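Local coordinates for butyryl-CoA dehydrogenase (Marinomonas mediterranea, PDB 6CXT), which is a flavoprotein of the acyl-CoA dehydrogenase family that binds flavin-adenine dinucleotide and assembles from several identical subunits, at residues A248-I262 with I285-L299. Residues are numbered along the deposited sequence; the frame is centred on the assembly and turned at random.
Sequences AIFVGAMQRDLNQCI and IADMGVRLESARLML
L258 and L292 interlock as reciprocal knobs into holes between two antiparallel helices of the C-terminal helical domain of the acyl-CoA dehydrogenase fold. The segment axes come within 10.0 Å and run at 156° to each other, so the helices are nearly antiparallel, with paired residues from A248/L299 to C261/I285. L258 enters a hole formed by I285, M288, G289 and L292. Its two methyls go to different partners: CD1 meets I285 CG2 at 3.6 Å, whereas CD2 rests 3.8 Å from G289 CA, against the helix backbone. L292 returns the arrangement among V251, M254, Q255 and L258; its CD1 packs 3.7 Å from M254 CB, and CD2 lies against Q255.

The ends of the seam are also apolar. C261 SG approaches M288 CE at 3.9 Å at one end, and A248 CB touches L299 CD2 at 3.8 Å at the other.

A hydrogen-bonded Q255-R296 pair borders this core. V251 CG1 lies against R296 CB and NE, while the bend at chi3 of the arginine (-67°) turns its guanidinium to Q255. The amide and guanidinium planes are only 14° apart, consistent with an edge-on meeting. Further out, E72 of helix 64-77 takes R296 NE in a salt bridge, giving the guanidinium a second anchor, and D257 is held by S330 and S352. Q255 NE2 in turn donates to N259 OD1, one helical turn on, which helps fix the amide's rotation. Q255 OE1 is gripped twice: R296 NH2 donates at 2.9 Å onto a lone pair in the carbonyl plane, and a water donates to the same oxygen at 2.6 Å while accepting from R296 NH1.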
loop_
_atom_site.group_PDB
_atom_site.type_symbol
_atom_site.label_atom_id
_atom_site.label_comp_id
_atom_site.label_asym_id
_atom_site.label_seq_id
_atom_site.Cartn_x
_atom_site.Cartn_y
_atom_site.Cartn_z
ATOM N N ALA B 248 6.697 7.884 21.735
ATOM C CA ALA B 248 8.142 7.561 21.795
ATOM C C ALA B 248 8.364 6.094 22.209
ATOM O O ALA B 248 9.324 5.462 21.748
ATOM C CB ALA B 248 8.854 8.488 22.757
ATOM N N ILE B 249 7.468 5.550 23.052
ATOM C CA ILE B 249 7.538 4.125 23.455
ATOM C C ILE B 249 7.685 3.220 22.203
ATOM O O ILE B 249 8.541 2.287 22.152
ATOM C CB ILE B 249 6.297 3.673 24.255
ATOM C CG1 ILE B 249 6.198 4.450 25.601
ATOM C CG2 ILE B 249 6.347 2.171 24.516
ATOM C CD1 ILE B 249 4.802 4.315 26.215
ATOM N N PHE B 250 6.844 3.480 21.220
ATOM C CA PHE B 250 6.683 2.523 20.112
ATOM C C PHE B 250 7.814 2.672 19.104
ATOM O O PHE B 250 8.091 1.737 18.372
ATOM C CB PHE B 250 5.353 2.786 19.430
ATOM C CG PHE B 250 4.208 2.828 20.424
ATOM C CD1 PHE B 250 4.042 1.773 21.364
ATOM C CD2 PHE B 250 3.301 3.915 20.434
ATOM C CE1 PHE B 250 3.028 1.816 22.351
ATOM C CE2 PHE B 250 2.250 3.937 21.375
ATOM C CZ PHE B 250 2.128 2.931 22.344
ATOM N N VAL B 251 8.435 3.839 19.047
ATOM C CA VAL B 251 9.651 3.993 18.245
ATOM C C VAL B 251 10.741 3.071 18.837
ATOM O O VAL B 251 11.402 2.321 18.103
ATOM C CB VAL B 251 10.153 5.460 18.238
ATOM C CG1 VAL B 251 11.556 5.565 17.621
ATOM C CG2 VAL B 251 9.169 6.368 17.469
ATOM N N GLY B 252 10.917 3.081 20.157
ATOM C CA GLY B 252 11.804 2.096 20.787
ATOM C C GLY B 252 11.368 0.651 20.520
ATOM O O GLY B 252 12.211 -0.220 20.161
ATOM N N ALA B 253 10.069 0.359 20.676
ATOM C CA ALA B 253 9.606 -0.997 20.434
ATOM C C ALA B 253 9.935 -1.435 18.969
ATOM O O ALA B 253 10.288 -2.599 18.731
ATOM C CB ALA B 253 8.113 -1.148 20.725
ATOM N N MET B 254 9.829 -0.518 18.027
ATOM C CA MET B 254 10.110 -0.830 16.606
ATOM C C MET B 254 11.614 -1.084 16.395
ATOM O O MET B 254 11.948 -1.913 15.582
ATOM C CB MET B 254 9.617 0.304 15.674
ATOM C CG MET B 254 8.084 0.174 15.508
ATOM S SD MET B 254 7.579 1.395 14.288
ATOM C CE MET B 254 7.618 2.938 15.226
ATOM N N GLN B 255 12.480 -0.365 17.096
ATOM C CA GLN B 255 13.960 -0.637 17.004
ATOM C C GLN B 255 14.212 -2.069 17.442
ATOM O O GLN B 255 14.937 -2.825 16.772
ATOM C CB GLN B 255 14.791 0.346 17.864
ATOM C CG GLN B 255 16.313 0.135 17.672
ATOM C CD GLN B 255 16.742 0.370 16.213
ATOM O OE1 GLN B 255 16.586 1.475 15.694
ATOM N NE2 GLN B 255 17.282 -0.660 15.549
ATOM N N ARG B 256 13.518 -2.494 18.500
ATOM C CA ARG B 256 13.601 -3.875 18.968
ATOM C C ARG B 256 13.097 -4.900 17.946
ATOM O O ARG B 256 13.792 -5.886 17.673
ATOM C CB ARG B 256 12.913 -4.086 20.338
ATOM C CG ARG B 256 13.000 -5.566 20.789
ATOM C CD ARG B 256 12.341 -5.840 22.176
ATOM N NE ARG B 256 10.917 -5.471 22.168
ATOM C CZ ARG B 256 10.374 -4.458 22.857
ATOM N NH1 ARG B 256 11.110 -3.673 23.679
ATOM N NH2 ARG B 256 9.055 -4.262 22.771
ATOM N N ASP B 257 11.900 -4.692 17.396
ATOM C CA ASP B 257 11.409 -5.500 16.287
ATOM C C ASP B 257 12.453 -5.632 15.162
ATOM O O ASP B 257 12.711 -6.733 14.663
ATOM C CB ASP B 257 10.149 -4.862 15.634
ATOM C CG ASP B 257 8.857 -5.056 16.472
ATOM O OD1 ASP B 257 8.859 -5.867 17.458
ATOM O OD2 ASP B 257 7.814 -4.416 16.087
ATOM N N LEU B 258 13.003 -4.511 14.755
ATOM C CA LEU B 258 13.964 -4.484 13.640
ATOM C C LEU B 258 15.232 -5.292 13.981
ATOM O O LEU B 258 15.668 -6.115 13.185
ATOM C CB LEU B 258 14.317 -3.055 13.293
ATOM C CG LEU B 258 15.374 -2.848 12.196
ATOM C CD1 LEU B 258 14.897 -3.499 10.884
ATOM C CD2 LEU B 258 15.598 -1.342 11.971
ATOM N N ASN B 259 15.793 -5.029 15.147
ATOM C CA ASN B 259 16.966 -5.789 15.661
ATOM C C ASN B 259 16.712 -7.259 15.699
ATOM O O ASN B 259 17.561 -8.058 15.241
ATOM C CB ASN B 259 17.359 -5.305 17.060
ATOM C CG ASN B 259 17.965 -3.947 17.044
ATOM O OD1 ASN B 259 18.290 -3.404 16.000
ATOM N ND2 ASN B 259 18.052 -3.341 18.207
ATOM N N GLN B 260 15.549 -7.658 16.221
ATOM C CA GLN B 260 15.150 -9.075 16.207
ATOM C C GLN B 260 15.026 -9.655 14.782
ATOM O O GLN B 260 15.503 -10.759 14.517
ATOM C CB GLN B 260 13.829 -9.342 16.978
ATOM C CG GLN B 260 14.017 -9.150 18.476
ATOM C CD GLN B 260 12.705 -9.102 19.245
ATOM O OE1 GLN B 260 11.613 -9.006 18.670
ATOM N NE2 GLN B 260 12.820 -9.100 20.555
ATOM N N CYS B 261 14.375 -8.948 13.859
ATOM C CA CYS B 261 14.282 -9.451 12.478
ATOM C C CYS B 261 15.684 -9.591 11.798
ATOM O O CYS B 261 15.850 -10.509 11.021
ATOM C CB CYS B 261 13.412 -8.508 11.602
ATOM S SG CYS B 261 11.690 -8.769 12.135
ATOM N N ILE B 262 16.595 -8.673 12.061
ATOM C CA ILE B 262 17.921 -8.698 11.386
ATOM C C ILE B 262 18.666 -9.932 11.907
ATOM O O ILE B 262 19.142 -10.764 11.126
ATOM C CB ILE B 262 18.700 -7.403 11.635
ATOM C CG1 ILE B 262 18.009 -6.213 10.881
ATOM C CG2 ILE B 262 20.163 -7.553 11.188
ATOM C CD1 ILE B 262 18.572 -4.870 11.321
ATOM N N ILE B 285 12.617 -6.145 5.455
ATOM C CA ILE B 285 13.364 -5.563 6.590
ATOM C C ILE B 285 13.897 -4.165 6.276
ATOM O O ILE B 285 13.891 -3.259 7.171
ATOM C CB ILE B 285 14.485 -6.538 7.077
ATOM C CG1 ILE B 285 13.797 -7.805 7.585
ATOM C CG2 ILE B 285 15.317 -5.928 8.229
ATOM C CD1 ILE B 285 14.776 -8.961 7.910
ATOM N N ALA B 286 14.359 -3.959 5.042
ATOM C CA ALA B 286 14.833 -2.642 4.658
ATOM C C ALA B 286 13.699 -1.589 4.867
ATOM O O ALA B 286 13.917 -0.526 5.406
ATOM C CB ALA B 286 15.261 -2.632 3.196
ATOM N N ASP B 287 12.494 -1.955 4.474
ATOM C CA ASP B 287 11.360 -1.029 4.634
ATOM C C ASP B 287 10.991 -0.831 6.093
ATOM O O ASP B 287 10.551 0.261 6.451
ATOM C CB ASP B 287 10.134 -1.511 3.855
ATOM C CG ASP B 287 10.259 -1.341 2.350
ATOM O OD1 ASP B 287 11.068 -0.511 1.851
ATOM O OD2 ASP B 287 9.548 -2.112 1.622
ATOM N N MET B 288 11.165 -1.839 6.953
ATOM C CA MET B 288 10.997 -1.600 8.402
ATOM C C MET B 288 12.023 -0.559 8.852
ATOM O O MET B 288 11.714 0.342 9.654
ATOM C CB MET B 288 11.213 -2.910 9.194
ATOM C CG MET B 288 10.182 -3.990 8.928
ATOM S SD MET B 288 10.650 -5.583 9.705
ATOM C CE MET B 288 10.459 -5.124 11.428
ATOM N N GLY B 289 13.256 -0.660 8.346
ATOM C CA GLY B 289 14.301 0.319 8.757
ATOM C C GLY B 289 13.952 1.732 8.258
ATOM O O GLY B 289 14.113 2.734 8.977
ATOM N N VAL B 290 13.463 1.800 7.033
ATOM C CA VAL B 290 13.066 3.097 6.451
ATOM C C VAL B 290 11.924 3.749 7.286
ATOM O O VAL B 290 12.016 4.929 7.704
ATOM C CB VAL B 290 12.634 2.944 4.987
ATOM C CG1 VAL B 290 12.079 4.294 4.436
ATOM C CG2 VAL B 290 13.829 2.432 4.130
ATOM N N ARG B 291 10.871 2.978 7.491
ATOM C CA ARG B 291 9.716 3.510 8.214
ATOM C C ARG B 291 10.091 3.897 9.659
ATOM O O ARG B 291 9.574 4.886 10.174
ATOM C CB ARG B 291 8.568 2.491 8.191
ATOM C CG ARG B 291 7.943 2.374 6.777
ATOM C CD ARG B 291 6.664 1.487 6.867
ATOM N NE ARG B 291 6.919 0.224 7.634
ATOM C CZ ARG B 291 7.089 -0.999 7.100
ATOM N NH1 ARG B 291 7.071 -1.165 5.785
ATOM N NH2 ARG B 291 7.310 -2.050 7.916
ATOM N N LEU B 292 11.036 3.163 10.264
ATOM C CA LEU B 292 11.486 3.495 11.587
ATOM C C LEU B 292 12.329 4.781 11.622
ATOM O O LEU B 292 12.121 5.654 12.488
ATOM C CB LEU B 292 12.269 2.313 12.177
ATOM C CG LEU B 292 12.904 2.569 13.560
ATOM C CD1 LEU B 292 11.816 3.006 14.579
ATOM C CD2 LEU B 292 13.536 1.261 14.042
ATOM N N GLU B 293 13.287 4.922 10.699
ATOM C CA GLU B 293 14.061 6.190 10.661
ATOM C C GLU B 293 13.125 7.379 10.495
ATOM O O GLU B 293 13.252 8.393 11.192
ATOM C CB GLU B 293 15.152 6.210 9.561
ATOM C CG GLU B 293 16.037 7.457 9.706
ATOM C CD GLU B 293 16.870 7.769 8.457
ATOM O OE1 GLU B 293 16.404 8.569 7.616
ATOM O OE2 GLU B 293 17.975 7.187 8.300
ATOM N N SER B 294 12.186 7.232 9.565
ATOM C CA SER B 294 11.191 8.230 9.320
ATOM C C SER B 294 10.383 8.572 10.597
ATOM O O SER B 294 10.292 9.759 10.957
ATOM C CB SER B 294 10.236 7.694 8.263
ATOM O OG SER B 294 9.118 8.579 8.114
ATOM N N ALA B 295 9.813 7.555 11.254
ATOM C CA ALA B 295 8.935 7.794 12.438
ATOM C C ALA B 295 9.738 8.466 13.570
ATOM O O ALA B 295 9.233 9.408 14.234
ATOM C CB ALA B 295 8.323 6.482 12.908
ATOM N N ARG B 296 10.990 8.015 13.766
ATOM C CA ARG B 296 11.884 8.562 14.805
ATOM C C ARG B 296 12.192 10.036 14.533
ATOM O O ARG B 296 12.167 10.856 15.450
ATOM C CB ARG B 296 13.181 7.742 14.905
ATOM C CG ARG B 296 14.133 8.287 15.943
ATOM C CD ARG B 296 15.401 7.477 16.062
ATOM N NE ARG B 296 15.160 6.138 16.590
ATOM C CZ ARG B 296 15.452 5.019 15.949
ATOM N NH1 ARG B 296 15.982 5.050 14.719
ATOM N NH2 ARG B 296 15.266 3.857 16.543
ATOM N N LEU B 297 12.548 10.370 13.294
ATOM C CA LEU B 297 12.812 11.768 12.938
ATOM C C LEU B 297 11.549 12.638 13.144
ATOM O O LEU B 297 11.666 13.790 13.523
ATOM C CB LEU B 297 13.245 11.874 11.459
ATOM C CG LEU B 297 14.703 11.300 11.243
ATOM C CD1 LEU B 297 15.064 11.176 9.753
ATOM C CD2 LEU B 297 15.760 12.169 11.952
ATOM N N MET B 298 10.374 12.116 12.766
ATOM C CA MET B 298 9.123 12.825 12.944
ATOM C C MET B 298 8.832 13.089 14.405
ATOM O O MET B 298 8.340 14.162 14.715
ATOM C CB MET B 298 7.956 12.063 12.275
ATOM C CG MET B 298 8.231 12.116 10.777
ATOM S SD MET B 298 6.975 11.188 9.902
ATOM C CE MET B 298 5.584 12.295 9.995
ATOM N N LEU B 299 9.174 12.125 15.261
ATOM C CA LEU B 299 9.032 12.282 16.720
ATOM C C LEU B 299 9.956 13.400 17.218
ATOM O O LEU B 299 9.520 14.292 17.959
ATOM C CB LEU B 299 9.398 10.916 17.359
ATOM C CG LEU B 299 9.573 10.888 18.891
ATOM C CD1 LEU B 299 8.234 11.219 19.588
ATOM C CD2 LEU B 299 10.231 9.579 19.378
HETATM O O HOH W 1 16.871 2.700 13.374
#